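Local coordinates for threonine phosphate decarboxylase-like enzyme (Sulfurospirillum multivorans, PDB 6OUX), which uses pyridoxal phosphate to decarboxylate L-serine O-phosphate to ethanolamine O-phosphate, a precursor of the nucleotide-loop linkage in norcobamides, at residues 56-61 / 292-297; 88-93 / 285-290; 118-123 / 260-265; 213-218 / 222-227. All coordinates share one frame; numbering follows the deposited sequence.

Interaction 1: 56-61 / 292-297; sequences SELVLD and LKRYEE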
loop_
_atom_site.group_PDB
_atom_site.type_symbol
_atom_site.label_atom_id
_atom_site.label_comp_id
_atom_site.label_asym_id
_atom_site.label_seq_id
_atom_site.Cartn_x
_atom_site.Cartn_y
_atom_site.Cartn_z
ATOM N N SER A 56 1.433 -1.192 -20.747
ATOM C CA SER A 56 2.329 -0.453 -19.906
ATOM C C SER A 56 2.819 0.843 -20.652
ATOM O O SER A 56 2.730 1.926 -20.112
ATOM C CB SER A 56 3.461 -1.419 -19.539
ATOM O OG SER A 56 4.418 -0.687 -18.876
ATOM N N GLU A 57 3.218 0.707 -21.918
ATOM C CA GLU A 57 3.657 1.824 -22.785
ATOM C C GLU A 57 2.518 2.802 -22.952
ATOM O O GLU A 57 2.741 3.986 -22.822
ATOM C CB GLU A 57 4.142 1.375 -24.198
ATOM C CG GLU A 57 5.310 0.403 -24.189
ATOM C CD GLU A 57 6.113 0.291 -25.481
ATOM O OE1 GLU A 57 5.707 0.843 -26.540
ATOM O OE2 GLU A 57 7.168 -0.393 -25.440
ATOM N N LEU A 58 1.284 2.307 -23.144
ATOM C CA LEU A 58 0.099 3.167 -23.213
ATOM C C LEU A 58 -0.101 4.014 -21.972
ATOM O O LEU A 58 -0.258 5.222 -22.065
ATOM C CB LEU A 58 -1.165 2.373 -23.483
ATOM C CG LEU A 58 -2.490 3.145 -23.689
ATOM C CD1 LEU A 58 -2.388 3.879 -24.999
ATOM C CD2 LEU A 58 -3.665 2.160 -23.705
ATOM N N VAL A 59 -0.097 3.363 -20.805
ATOM C CA VAL A 59 -0.230 4.073 -19.534
ATOM C C VAL A 59 0.888 5.070 -19.311
ATOM O O VAL A 59 0.612 6.179 -18.890
ATOM C CB VAL A 59 -0.349 3.096 -18.353
ATOM C CG1 VAL A 59 -0.519 3.860 -17.031
ATOM C CG2 VAL A 59 -1.591 2.239 -18.518
ATOM N N LEU A 60 2.151 4.706 -19.566
ATOM C CA LEU A 60 3.281 5.660 -19.412
ATOM C C LEU A 60 3.114 6.887 -20.313
ATOM O O LEU A 60 3.470 8.024 -19.940
ATOM C CB LEU A 60 4.617 5.006 -19.687
ATOM C CG LEU A 60 5.051 3.998 -18.595
ATOM C CD1 LEU A 60 6.179 3.147 -19.134
ATOM C CD2 LEU A 60 5.432 4.783 -17.320
ATOM N N ASP A 61 2.527 6.676 -21.482
ATOM C CA ASP A 61 2.333 7.739 -22.445
ATOM C C ASP A 61 1.291 8.699 -21.934
ATOM O O ASP A 61 1.494 9.879 -22.070
ATOM C CB ASP A 61 1.932 7.172 -23.812
ATOM C CG ASP A 61 1.776 8.227 -24.841
ATOM O OD1 ASP A 61 2.782 8.885 -25.191
ATOM O OD2 ASP A 61 0.656 8.409 -25.246
ATOM N N LEU A 292 -10.013 3.434 -22.321
ATOM C CA LEU A 292 -10.400 2.026 -22.491
ATOM C C LEU A 292 -10.416 1.591 -23.943
ATOM O O LEU A 292 -10.113 0.453 -24.251
ATOM C CB LEU A 292 -11.784 1.752 -21.830
ATOM C CG LEU A 292 -11.646 1.510 -20.328
ATOM C CD1 LEU A 292 -12.976 1.643 -19.553
ATOM C CD2 LEU A 292 -10.927 0.164 -20.054
ATOM N N LYS A 293 -10.765 2.533 -24.858
ATOM C CA LYS A 293 -10.667 2.235 -26.267
ATOM C C LYS A 293 -9.269 1.882 -26.712
ATOM O O LYS A 293 -9.069 0.919 -27.436
ATOM C CB LYS A 293 -11.200 3.392 -27.106
ATOM C CG LYS A 293 -11.137 3.145 -28.626
ATOM C CD LYS A 293 -11.888 4.226 -29.455
ATOM C CE LYS A 293 -13.417 4.169 -29.282
ATOM N NZ LYS A 293 -14.006 4.750 -28.018
ATOM N N ARG A 294 -8.260 2.648 -26.257
ATOM C CA ARG A 294 -6.920 2.359 -26.614
ATOM C C ARG A 294 -6.415 1.113 -25.855
ATOM O O ARG A 294 -5.599 0.374 -26.374
ATOM C CB ARG A 294 -6.034 3.569 -26.326
ATOM C CG ARG A 294 -6.434 4.786 -27.185
ATOM C CD ARG A 294 -5.431 5.947 -27.085
ATOM N NE ARG A 294 -6.094 7.200 -27.466
ATOM C CZ ARG A 294 -5.579 8.436 -27.333
ATOM N NH1 ARG A 294 -4.410 8.618 -26.786
ATOM N NH2 ARG A 294 -6.264 9.492 -27.726
ATOM N N TYR A 295 -6.851 0.952 -24.622
ATOM C CA TYR A 295 -6.445 -0.198 -23.826
ATOM C C TYR A 295 -6.892 -1.502 -24.490
ATOM O O TYR A 295 -6.186 -2.524 -24.449
ATOM C CB TYR A 295 -6.967 -0.113 -22.392
ATOM C CG TYR A 295 -6.775 -1.447 -21.690
ATOM C CD1 TYR A 295 -5.483 -1.881 -21.390
ATOM C CD2 TYR A 295 -7.843 -2.337 -21.478
ATOM C CE1 TYR A 295 -5.234 -3.104 -20.813
ATOM C CE2 TYR A 295 -7.619 -3.582 -20.876
ATOM C CZ TYR A 295 -6.285 -3.961 -20.549
ATOM O OH TYR A 295 -5.897 -5.204 -20.020
ATOM N N GLU A 296 -8.108 -1.508 -24.949
ATOM C CA GLU A 296 -8.629 -2.675 -25.628
ATOM C C GLU A 296 -7.781 -3.056 -26.847
ATOM O O GLU A 296 -7.572 -4.247 -27.134
ATOM C CB GLU A 296 -10.042 -2.339 -25.971
ATOM C CG GLU A 296 -10.899 -3.387 -26.436
ATOM C CD GLU A 296 -11.069 -4.571 -25.484
ATOM O OE1 GLU A 296 -10.693 -4.573 -24.302
ATOM O OE2 GLU A 296 -11.561 -5.536 -26.052
ATOM N N GLU A 297 -7.331 -2.049 -27.627
ATOM C CA GLU A 297 -6.428 -2.339 -28.704
ATOM C C GLU A 297 -5.134 -2.992 -28.203
ATOM O O GLU A 297 -4.650 -3.906 -28.825
ATOM C CB GLU A 297 -6.072 -1.060 -29.490
ATOM C CG GLU A 297 -7.184 -0.357 -30.214
ATOM C CD GLU A 297 -6.827 1.077 -30.659
ATOM O OE1 GLU A 297 -5.691 1.582 -30.471
ATOM O OE2 GLU A 297 -7.691 1.656 -31.257
#
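The 2.9 Å helical bond from Glu296 N to Leu292 O closes the turn on which Leu58 of the other helix rests, at Arg294 and Tyr295. No hydrogen bond crosses between the helices; one leucine end is laid on the backbone and CB atoms of Arg294 and Tyr295. CG of Leu58 is anti to the backbone N (chi1 -176°), which projects the isobutyl group at the other helix. Its CD2 comes within 3.5 Å of Tyr295 N and 3.6 Å of Arg294 C, while CD1 lies 3.9 Å from Arg294 CB. The two side chains cross at about a right angle, Leu58 meeting the base of Arg294, whose chain runs on extended from CG to NE and touches Tyr62 and Arg65. Arg294 NH1 stays 5.3 Å from Asp61 OD2, whose salt bridge is with Arg65. Tyr295 adds its CB, 4.2 Å from Leu58 CD2, and its ring meets Phe246. This is helix-helix packing in a class I/II aminotransferase fold, joining helix 53-68 to the long helix 289-314.

Interaction 2: 88-93 / 285-290; sequences QKVMAE and LFVRED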
loop_
_atom_site.group_PDB
_atom_site.type_symbol
_atom_site.label_atom_id
_atom_site.label_comp_id
_atom_site.label_asym_id
_atom_site.label_seq_id
_atom_site.Cartn_x
_atom_site.Cartn_y
_atom_site.Cartn_z
ATOM N N GLN A 88 -14.526 3.604 -4.772
ATOM C CA GLN A 88 -15.663 2.744 -5.076
ATOM C C GLN A 88 -16.539 3.303 -6.185
ATOM O O GLN A 88 -16.922 2.599 -7.187
ATOM C CB GLN A 88 -16.471 2.529 -3.793
ATOM C CG GLN A 88 -15.850 1.585 -2.802
ATOM C CD GLN A 88 -16.815 1.312 -1.681
ATOM O OE1 GLN A 88 -17.671 2.125 -1.426
ATOM N NE2 GLN A 88 -16.699 0.189 -1.027
ATOM N N LYS A 89 -16.851 4.593 -6.047
ATOM C CA LYS A 89 -17.663 5.257 -7.028
ATOM C C LYS A 89 -16.996 5.360 -8.388
ATOM O O LYS A 89 -17.656 5.209 -9.391
ATOM C CB LYS A 89 -18.182 6.597 -6.498
ATOM C CG LYS A 89 -19.325 6.360 -5.511
ATOM C CD LYS A 89 -19.484 7.459 -4.469
ATOM C CE LYS A 89 -20.512 7.055 -3.423
ATOM N NZ LYS A 89 -19.989 7.304 -2.057
ATOM N N VAL A 90 -15.681 5.537 -8.443
ATOM C CA VAL A 90 -15.013 5.580 -9.734
ATOM C C VAL A 90 -15.157 4.228 -10.418
ATOM O O VAL A 90 -15.492 4.174 -11.578
ATOM C CB VAL A 90 -13.555 6.038 -9.618
ATOM C CG1 VAL A 90 -12.851 5.959 -10.951
ATOM C CG2 VAL A 90 -13.498 7.472 -9.104
ATOM N N MET A 91 -14.875 3.145 -9.704
ATOM C CA MET A 91 -14.925 1.779 -10.263
ATOM C C MET A 91 -16.382 1.359 -10.676
ATOM O O MET A 91 -16.582 0.663 -11.673
ATOM C CB MET A 91 -14.248 0.774 -9.295
ATOM C CG MET A 91 -12.718 0.940 -9.022
ATOM S SD MET A 91 -11.770 0.657 -10.538
ATOM C CE MET A 91 -11.784 -1.106 -10.501
ATOM N N ALA A 92 -17.404 1.854 -9.966
ATOM C CA ALA A 92 -18.799 1.438 -10.234
ATOM C C ALA A 92 -19.313 1.681 -11.660
ATOM O O ALA A 92 -19.991 0.828 -12.230
ATOM C CB ALA A 92 -19.746 2.065 -9.239
ATOM N N GLU A 93 -18.998 2.851 -12.183
ATOM C CA GLU A 93 -19.210 3.211 -13.567
ATOM C C GLU A 93 -18.784 2.073 -14.492
ATOM O O GLU A 93 -19.648 1.385 -15.082
ATOM C CB GLU A 93 -18.401 4.494 -13.861
ATOM C CG GLU A 93 -18.257 4.897 -15.326
ATOM C CD GLU A 93 -17.301 6.066 -15.485
ATOM O OE1 GLU A 93 -17.774 7.233 -15.496
ATOM O OE2 GLU A 93 -16.069 5.811 -15.568
ATOM N N LEU A 285 -7.865 6.782 -14.581
ATOM C CA LEU A 285 -7.576 6.565 -15.968
ATOM C C LEU A 285 -8.257 5.307 -16.488
ATOM O O LEU A 285 -8.958 5.321 -17.500
ATOM C CB LEU A 285 -6.058 6.474 -16.146
ATOM C CG LEU A 285 -5.598 6.375 -17.586
ATOM C CD1 LEU A 285 -5.856 7.692 -18.331
ATOM C CD2 LEU A 285 -4.140 6.020 -17.526
ATOM N N PHE A 286 -8.072 4.219 -15.752
ATOM C CA PHE A 286 -8.440 2.860 -16.187
ATOM C C PHE A 286 -9.912 2.699 -16.439
ATOM O O PHE A 286 -10.287 1.756 -17.124
ATOM C CB PHE A 286 -8.012 1.815 -15.145
ATOM C CG PHE A 286 -6.532 1.657 -14.982
ATOM C CD1 PHE A 286 -5.615 2.187 -15.884
ATOM C CD2 PHE A 286 -6.036 0.969 -13.865
ATOM C CE1 PHE A 286 -4.243 2.023 -15.668
ATOM C CE2 PHE A 286 -4.684 0.815 -13.647
ATOM C CZ PHE A 286 -3.791 1.312 -14.560
ATOM N N VAL A 287 -10.731 3.643 -15.972
ATOM C CA VAL A 287 -12.185 3.606 -16.239
ATOM C C VAL A 287 -12.714 4.671 -17.188
ATOM O O VAL A 287 -13.919 4.706 -17.507
ATOM C CB VAL A 287 -12.977 3.500 -14.900
ATOM C CG1 VAL A 287 -12.443 2.322 -14.084
ATOM C CG2 VAL A 287 -12.908 4.770 -14.068
ATOM N N ARG A 288 -11.838 5.510 -17.730
ATOM C CA ARG A 288 -12.273 6.453 -18.757
ATOM C C ARG A 288 -12.545 5.703 -20.047
ATOM O O ARG A 288 -11.767 4.859 -20.454
ATOM C CB ARG A 288 -11.242 7.530 -19.008
ATOM C CG ARG A 288 -11.592 8.869 -18.385
ATOM C CD ARG A 288 -10.351 9.568 -17.967
ATOM N NE ARG A 288 -9.527 9.883 -19.098
ATOM C CZ ARG A 288 -8.311 10.407 -19.018
ATOM N NH1 ARG A 288 -7.730 10.611 -17.851
ATOM N NH2 ARG A 288 -7.660 10.701 -20.124
ATOM N N GLU A 289 -13.668 6.024 -20.679
ATOM C CA GLU A 289 -14.032 5.570 -22.023
ATOM C C GLU A 289 -12.928 5.674 -23.081
ATOM O O GLU A 289 -12.707 4.733 -23.856
ATOM C CB GLU A 289 -15.272 6.374 -22.501
ATOM C CG GLU A 289 -15.706 6.123 -23.942
ATOM C CD GLU A 289 -15.041 7.050 -24.959
ATOM O OE1 GLU A 289 -15.090 8.293 -24.761
ATOM O OE2 GLU A 289 -14.484 6.533 -25.965
ATOM N N ASP A 290 -12.331 6.851 -23.195
ATOM C CA ASP A 290 -11.311 7.106 -24.216
ATOM C C ASP A 290 -9.995 6.302 -23.990
ATOM O O ASP A 290 -9.372 5.780 -24.925
ATOM C CB ASP A 290 -11.006 8.607 -24.299
ATOM C CG ASP A 290 -10.657 9.251 -22.917
ATOM O OD1 ASP A 290 -11.407 9.099 -21.925
ATOM O OD2 ASP A 290 -9.633 9.951 -22.828
#
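Val287, where helix 277-286 gives way to helix 289-314, packs against helix 84-95, so that the connection between two successive helices rests on a third in the aminotransferase-type fold. Both of its methyls are engaged. With chi1 at -53°, CG1 lies beside the backbone N and approaches Met91, and CG2, between the N and the carbonyl carbon, faces Val90. Met91 SD stands 4.0 Å from Val287 CG1; the methionine chain is bent at chi2 and chi3, and its side chain also touches Leu283, Ile102 and Ile104, so it carries the contact inward to strand 102-105. On the solvent side Glu93 reaches across with its chain extended beyond CG, and OE2 lies 3.7 Å from Val287 CG2. The same OE2 is 3.1 Å from Val287 O; two acceptors meet there, with no hydrogen bond between them. Farther along, Arg288, at the N-cap position, holds Asp290 by a salt bridge with two long, weak hydrogen bonds, and its NH2 also pairs with Glu66. Packing is tightest between the two valines, which cross at about a right angle: Val90 CG1 is 3.3 Å from Val287 CG2, closer than usual van der Waals contact.

Interaction 3: 118-123 / 260-265; sequences QEEVQK and SRKIDA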
loop_
_atom_site.group_PDB
_atom_site.type_symbol
_atom_site.label_atom_id
_atom_site.label_comp_id
_atom_site.label_asym_id
_atom_site.label_seq_id
_atom_site.Cartn_x
_atom_site.Cartn_y
_atom_site.Cartn_z
ATOM N N GLN A 118 -9.692 -14.092 8.077
ATOM C CA GLN A 118 -10.855 -13.746 8.879
ATOM C C GLN A 118 -11.191 -14.983 9.712
ATOM O O GLN A 118 -10.886 -16.128 9.309
ATOM C CB GLN A 118 -12.030 -13.304 7.990
ATOM C CG GLN A 118 -11.696 -12.183 6.995
ATOM C CD GLN A 118 -11.290 -10.857 7.655
ATOM O OE1 GLN A 118 -10.082 -10.457 7.722
ATOM N NE2 GLN A 118 -12.292 -10.155 8.128
ATOM N N GLU A 119 -11.819 -14.778 10.873
ATOM C CA GLU A 119 -12.080 -15.924 11.761
ATOM C C GLU A 119 -13.137 -16.916 11.268
ATOM O O GLU A 119 -13.090 -18.094 11.603
ATOM C CB GLU A 119 -12.313 -15.480 13.212
ATOM C CG GLU A 119 -13.586 -14.699 13.484
ATOM C CD GLU A 119 -13.643 -14.209 14.933
ATOM O OE1 GLU A 119 -12.778 -14.634 15.755
ATOM O OE2 GLU A 119 -14.547 -13.394 15.245
ATOM N N GLU A 120 -14.049 -16.499 10.406
ATOM C CA GLU A 120 -15.006 -17.470 9.833
ATOM C C GLU A 120 -14.316 -18.524 8.998
ATOM O O GLU A 120 -14.873 -19.575 8.768
ATOM C CB GLU A 120 -16.058 -16.835 8.909
ATOM C CG GLU A 120 -16.577 -15.486 9.340
ATOM C CD GLU A 120 -15.653 -14.382 8.873
ATOM O OE1 GLU A 120 -15.561 -14.174 7.613
ATOM O OE2 GLU A 120 -15.019 -13.774 9.782
ATOM N N VAL A 121 -13.120 -18.214 8.480
ATOM C CA VAL A 121 -12.414 -19.111 7.595
ATOM C C VAL A 121 -11.714 -20.211 8.415
ATOM O O VAL A 121 -10.669 -19.995 8.990
ATOM C CB VAL A 121 -11.392 -18.334 6.722
ATOM C CG1 VAL A 121 -10.689 -19.288 5.735
ATOM C CG2 VAL A 121 -12.059 -17.187 6.030
ATOM N N GLN A 122 -12.296 -21.401 8.436
ATOM C CA GLN A 122 -11.794 -22.520 9.244
ATOM C C GLN A 122 -11.440 -23.790 8.452
ATOM O O GLN A 122 -10.734 -24.665 8.952
ATOM C CB GLN A 122 -12.870 -22.904 10.265
ATOM C CG GLN A 122 -13.100 -21.846 11.318
ATOM C CD GLN A 122 -11.846 -21.562 12.140
ATOM O OE1 GLN A 122 -11.536 -20.400 12.433
ATOM N NE2 GLN A 122 -11.115 -22.619 12.522
ATOM N N LYS A 123 -11.931 -23.909 7.231
ATOM C CA LYS A 123 -11.397 -24.929 6.344
ATOM C C LYS A 123 -11.428 -24.322 4.973
ATOM O O LYS A 123 -12.467 -23.856 4.561
ATOM C CB LYS A 123 -12.213 -26.168 6.395
ATOM C CG LYS A 123 -11.714 -27.322 5.618
ATOM C CD LYS A 123 -12.484 -28.592 6.025
ATOM C CE LYS A 123 -11.821 -29.805 5.435
ATOM N NZ LYS A 123 -12.573 -31.066 5.673
ATOM N N SER A 260 -21.583 -6.377 0.390
ATOM C CA SER A 260 -21.392 -4.994 0.817
ATOM C C SER A 260 -21.378 -4.824 2.325
ATOM O O SER A 260 -20.648 -3.944 2.852
ATOM C CB SER A 260 -22.408 -4.043 0.165
ATOM O OG SER A 260 -23.696 -4.434 0.518
ATOM N N ARG A 261 -22.139 -5.668 3.025
ATOM C CA ARG A 261 -22.123 -5.685 4.497
ATOM C C ARG A 261 -20.705 -5.972 5.036
ATOM O O ARG A 261 -20.195 -5.284 5.934
ATOM C CB ARG A 261 -23.050 -6.818 5.001
ATOM C CG ARG A 261 -24.123 -6.428 5.988
ATOM C CD ARG A 261 -25.052 -5.331 5.471
ATOM N NE ARG A 261 -25.638 -5.542 4.135
ATOM C CZ ARG A 261 -26.888 -5.959 3.866
ATOM N NH1 ARG A 261 -27.714 -6.309 4.828
ATOM N NH2 ARG A 261 -27.287 -6.068 2.606
ATOM N N LYS A 262 -20.110 -7.042 4.514
ATOM C CA LYS A 262 -18.742 -7.432 4.825
ATOM C C LYS A 262 -17.738 -6.291 4.484
ATOM O O LYS A 262 -16.863 -5.948 5.289
ATOM C CB LYS A 262 -18.461 -8.697 4.057
ATOM C CG LYS A 262 -17.095 -9.323 4.217
ATOM C CD LYS A 262 -17.032 -10.533 3.278
ATOM C CE LYS A 262 -15.633 -11.149 3.139
ATOM N NZ LYS A 262 -15.423 -12.238 4.119
ATOM N N ILE A 263 -17.843 -5.694 3.305
ATOM C CA ILE A 263 -16.969 -4.515 3.013
ATOM C C ILE A 263 -17.176 -3.403 4.056
ATOM O O ILE A 263 -16.190 -2.782 4.507
ATOM C CB ILE A 263 -17.189 -3.968 1.617
ATOM C CG1 ILE A 263 -16.680 -4.978 0.573
ATOM C CG2 ILE A 263 -16.503 -2.624 1.412
ATOM C CD1 ILE A 263 -17.125 -4.639 -0.822
ATOM N N ASP A 264 -18.436 -3.165 4.463
ATOM C CA ASP A 264 -18.751 -2.056 5.426
ATOM C C ASP A 264 -18.037 -2.326 6.718
ATOM O O ASP A 264 -17.453 -1.413 7.287
ATOM C CB ASP A 264 -20.246 -1.939 5.759
ATOM C CG ASP A 264 -21.070 -1.440 4.610
ATOM O OD1 ASP A 264 -20.616 -0.571 3.789
ATOM O OD2 ASP A 264 -22.225 -1.925 4.547
ATOM N N ALA A 265 -18.093 -3.595 7.165
ATOM C CA ALA A 265 -17.434 -4.051 8.396
ATOM C C ALA A 265 -15.912 -3.914 8.325
ATOM O O ALA A 265 -15.276 -3.384 9.236
ATOM C CB ALA A 265 -17.823 -5.496 8.706
#
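The carboxylate of Glu120 is the flat group of this contact, and the ammonium of Lys262 approaches it at OE1, a little off the carboxylate plane. NZ lies 4.0 Å from OE1, a long salt bridge without a hydrogen bond, so the attraction is likely to be mainly electrostatic and weakly directional. NZ is placed almost straight beyond the CD-OE1 bond, at a CD-OE1-NZ angle of about 160°. The glutamate chain folds at chi2 (84°) to bring its acid round, whereas Lys262 runs extended from its helix and turns at chi4 (92°) only for the last step. The side chains cross obliquely. Glu120 is presented by a type I beta turn from Gln118 to Val121, closed by Val121 N to Gln118 O at 3.2 Å. At the start of helix 260-266 Lys262 N bonds Asp259, and Asp264 pairs with Arg85. This is a surface ion pair between the turn before strand 123-128 and the helix after strand 254-257, strands near opposite edges of the seven-stranded mixed sheet of the aminotransferase-type fold.

Interaction 4: 213-218 / 222-227; sequences HFAYED and TCLSST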
loop_
_atom_site.group_PDB
_atom_site.type_symbol
_atom_site.label_atom_id
_atom_site.label_comp_id
_atom_site.label_asym_id
_atom_site.label_seq_id
_atom_site.Cartn_x
_atom_site.Cartn_y
_atom_site.Cartn_z
ATOM N N HIS A 213 -8.126 -11.106 -18.712
ATOM C CA HIS A 213 -8.033 -10.190 -19.887
ATOM C C HIS A 213 -7.188 -10.808 -21.028
ATOM O O HIS A 213 -7.255 -10.355 -22.149
ATOM C CB HIS A 213 -7.349 -8.865 -19.482
ATOM C CG HIS A 213 -8.258 -7.821 -18.965
ATOM N ND1 HIS A 213 -9.483 -8.086 -18.374
ATOM C CD2 HIS A 213 -8.073 -6.478 -18.872
ATOM C CE1 HIS A 213 -10.010 -6.947 -17.961
ATOM N NE2 HIS A 213 -9.187 -5.962 -18.272
ATOM N N PHE A 214 -6.389 -11.827 -20.743
ATOM C CA PHE A 214 -5.571 -12.554 -21.718
ATOM C C PHE A 214 -6.239 -13.755 -22.308
ATOM O O PHE A 214 -5.729 -14.273 -23.285
ATOM C CB PHE A 214 -4.197 -12.905 -21.118
ATOM C CG PHE A 214 -3.554 -11.722 -20.466
ATOM C CD1 PHE A 214 -3.229 -10.605 -21.234
ATOM C CD2 PHE A 214 -3.401 -11.651 -19.112
ATOM C CE1 PHE A 214 -2.708 -9.479 -20.635
ATOM C CE2 PHE A 214 -2.857 -10.519 -18.502
ATOM C CZ PHE A 214 -2.540 -9.430 -19.267
ATOM N N ALA A 215 -7.414 -14.127 -21.819
ATOM C CA ALA A 215 -8.126 -15.315 -22.331
ATOM C C ALA A 215 -9.163 -14.907 -23.388
ATOM O O ALA A 215 -9.575 -13.717 -23.529
ATOM C CB ALA A 215 -8.805 -16.078 -21.188
ATOM N N TYR A 216 -9.595 -15.892 -24.147
ATOM C CA TYR A 216 -10.617 -15.595 -25.141
ATOM C C TYR A 216 -11.447 -16.834 -25.379
ATOM O O TYR A 216 -10.925 -17.924 -25.276
ATOM C CB TYR A 216 -9.987 -15.038 -26.450
ATOM C CG TYR A 216 -8.989 -15.938 -27.105
ATOM C CD1 TYR A 216 -7.658 -15.913 -26.715
ATOM C CD2 TYR A 216 -9.370 -16.879 -28.057
ATOM C CE1 TYR A 216 -6.737 -16.765 -27.246
ATOM C CE2 TYR A 216 -8.426 -17.741 -28.635
ATOM C CZ TYR A 216 -7.113 -17.676 -28.213
ATOM O OH TYR A 216 -6.168 -18.497 -28.730
ATOM N N GLU A 217 -12.726 -16.613 -25.623
ATOM C CA GLU A 217 -13.671 -17.667 -25.968
ATOM C C GLU A 217 -14.177 -17.584 -27.419
ATOM O O GLU A 217 -14.847 -18.501 -27.832
ATOM C CB GLU A 217 -14.841 -17.693 -24.958
ATOM C CG GLU A 217 -14.382 -18.263 -23.605
ATOM C CD GLU A 217 -15.511 -18.441 -22.591
ATOM O OE1 GLU A 217 -16.688 -18.649 -23.050
ATOM O OE2 GLU A 217 -15.230 -18.347 -21.356
ATOM N N ASP A 218 -13.852 -16.510 -28.150
ATOM C CA ASP A 218 -14.276 -16.276 -29.541
ATOM C C ASP A 218 -13.116 -15.662 -30.305
ATOM O O ASP A 218 -12.176 -15.084 -29.704
ATOM C CB ASP A 218 -15.523 -15.387 -29.643
ATOM C CG ASP A 218 -15.339 -13.988 -29.063
ATOM O OD1 ASP A 218 -14.297 -13.664 -28.439
ATOM O OD2 ASP A 218 -16.241 -13.150 -29.271
ATOM N N THR A 222 -13.391 -11.010 -27.724
ATOM C CA THR A 222 -14.297 -10.299 -26.806
ATOM C C THR A 222 -13.728 -10.357 -25.377
ATOM O O THR A 222 -13.363 -11.440 -24.908
ATOM C CB THR A 222 -15.723 -10.898 -26.858
ATOM O OG1 THR A 222 -16.177 -11.005 -28.215
ATOM C CG2 THR A 222 -16.741 -10.017 -26.076
ATOM N N CYS A 223 -13.591 -9.214 -24.704
ATOM C CA CYS A 223 -12.993 -9.197 -23.369
ATOM C C CYS A 223 -13.924 -9.987 -22.452
ATOM O O CYS A 223 -15.119 -9.811 -22.496
ATOM C CB CYS A 223 -12.818 -7.818 -22.832
ATOM S SG CYS A 223 -11.828 -7.764 -21.325
ATOM N N LEU A 224 -13.359 -10.891 -21.683
ATOM C CA LEU A 224 -14.102 -11.729 -20.758
ATOM C C LEU A 224 -14.089 -11.058 -19.434
ATOM O O LEU A 224 -13.202 -10.269 -19.157
ATOM C CB LEU A 224 -13.426 -13.099 -20.616
ATOM C CG LEU A 224 -13.393 -13.932 -21.900
ATOM C CD1 LEU A 224 -12.391 -15.056 -21.778
ATOM C CD2 LEU A 224 -14.796 -14.458 -22.211
ATOM N N SER A 225 -15.051 -11.427 -18.596
ATOM C CA SER A 225 -15.186 -10.851 -17.280
ATOM C C SER A 225 -15.961 -11.813 -16.389
ATOM O O SER A 225 -16.964 -12.308 -16.823
ATOM C CB SER A 225 -16.016 -9.588 -17.354
ATOM O OG SER A 225 -16.173 -9.163 -16.019
ATOM N N SER A 226 -15.514 -12.021 -15.164
ATOM C CA SER A 226 -16.219 -12.881 -14.161
ATOM C C SER A 226 -17.308 -12.047 -13.326
ATOM O O SER A 226 -17.919 -12.575 -12.366
ATOM C CB SER A 226 -15.188 -13.518 -13.192
ATOM O OG SER A 226 -14.097 -14.166 -13.803
ATOM N N THR A 227 -17.567 -10.767 -13.703
ATOM C CA THR A 227 -18.661 -10.001 -13.021
ATOM C C THR A 227 -20.040 -10.677 -13.146
ATOM O O THR A 227 -20.831 -10.616 -12.182
ATOM C CB THR A 227 -18.723 -8.552 -13.553
ATOM O OG1 THR A 227 -17.465 -7.927 -13.347
ATOM C CG2 THR A 227 -19.769 -7.653 -12.865
HETATM O O HOH W 1 -10.469 -11.830 -25.274
HETATM O O HOH W 2 -10.557 -11.623 -21.972
HETATM O O HOH W 3 -13.921 -13.949 -25.761
#
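Asp218 has CG between its backbone N and carbonyl carbon (chi1 61°), and Thr222 has OG1 beside its own N (chi1 -50°), which brings carboxylate and hydroxyl together. Thr222 N donates to the syn lone pair of Asp218 OD1 at 2.9 Å and 157°. Thr222 OG1 donates to OD2, at a modelled distance too short to be trusted. Water 3 ties the same corner, accepting from Glu217 N and donating to Asp218 OD1 and Thr222 O. Further in, Leu224 CD1 packs 3.8 Å from Ala215 CB and 3.6 Å from Ala215 O, while CD2 lies 4.0 Å from Glu217 OE2, which is bonded to Tyr186 OH and Leu189 N. With an alanine here, Ala215 CB and the Glu217 chain would probably lose their apolar partner and a gap would open inside the loop. Cys223 SG rests over one face of the His213 ring, 4.1 Å from its centroid. The loop thus folded back on itself forms the first link of a beta-alpha-beta crossover, strand 204-208 to helix 227-232 to parallel strand 236-241.

Overall arrangement
Interactions 1 and 2 share helix 289-314 and touch, Leu292 CD2 lying 3.4 Å from Phe286 O; both are partly buried and mostly apolar, joining helices to one continuous run of chain. Interaction 4, also partly buried, differs in chemistry: a short-range loop held by a backbone-to-acid bond and waters as well as by a leucine. It meets interaction 1 where Tyr295 and Glu296 approach His213 and Cys223. Interaction 3 is the surface contact, a single long ion pair whose centre is about 35 Å from that of interaction 1; it adjoins interaction 2 through Gln88 and Ile263. Along the chain, interactions 2, 3 and 4 are all nested within the loop closed by interaction 1.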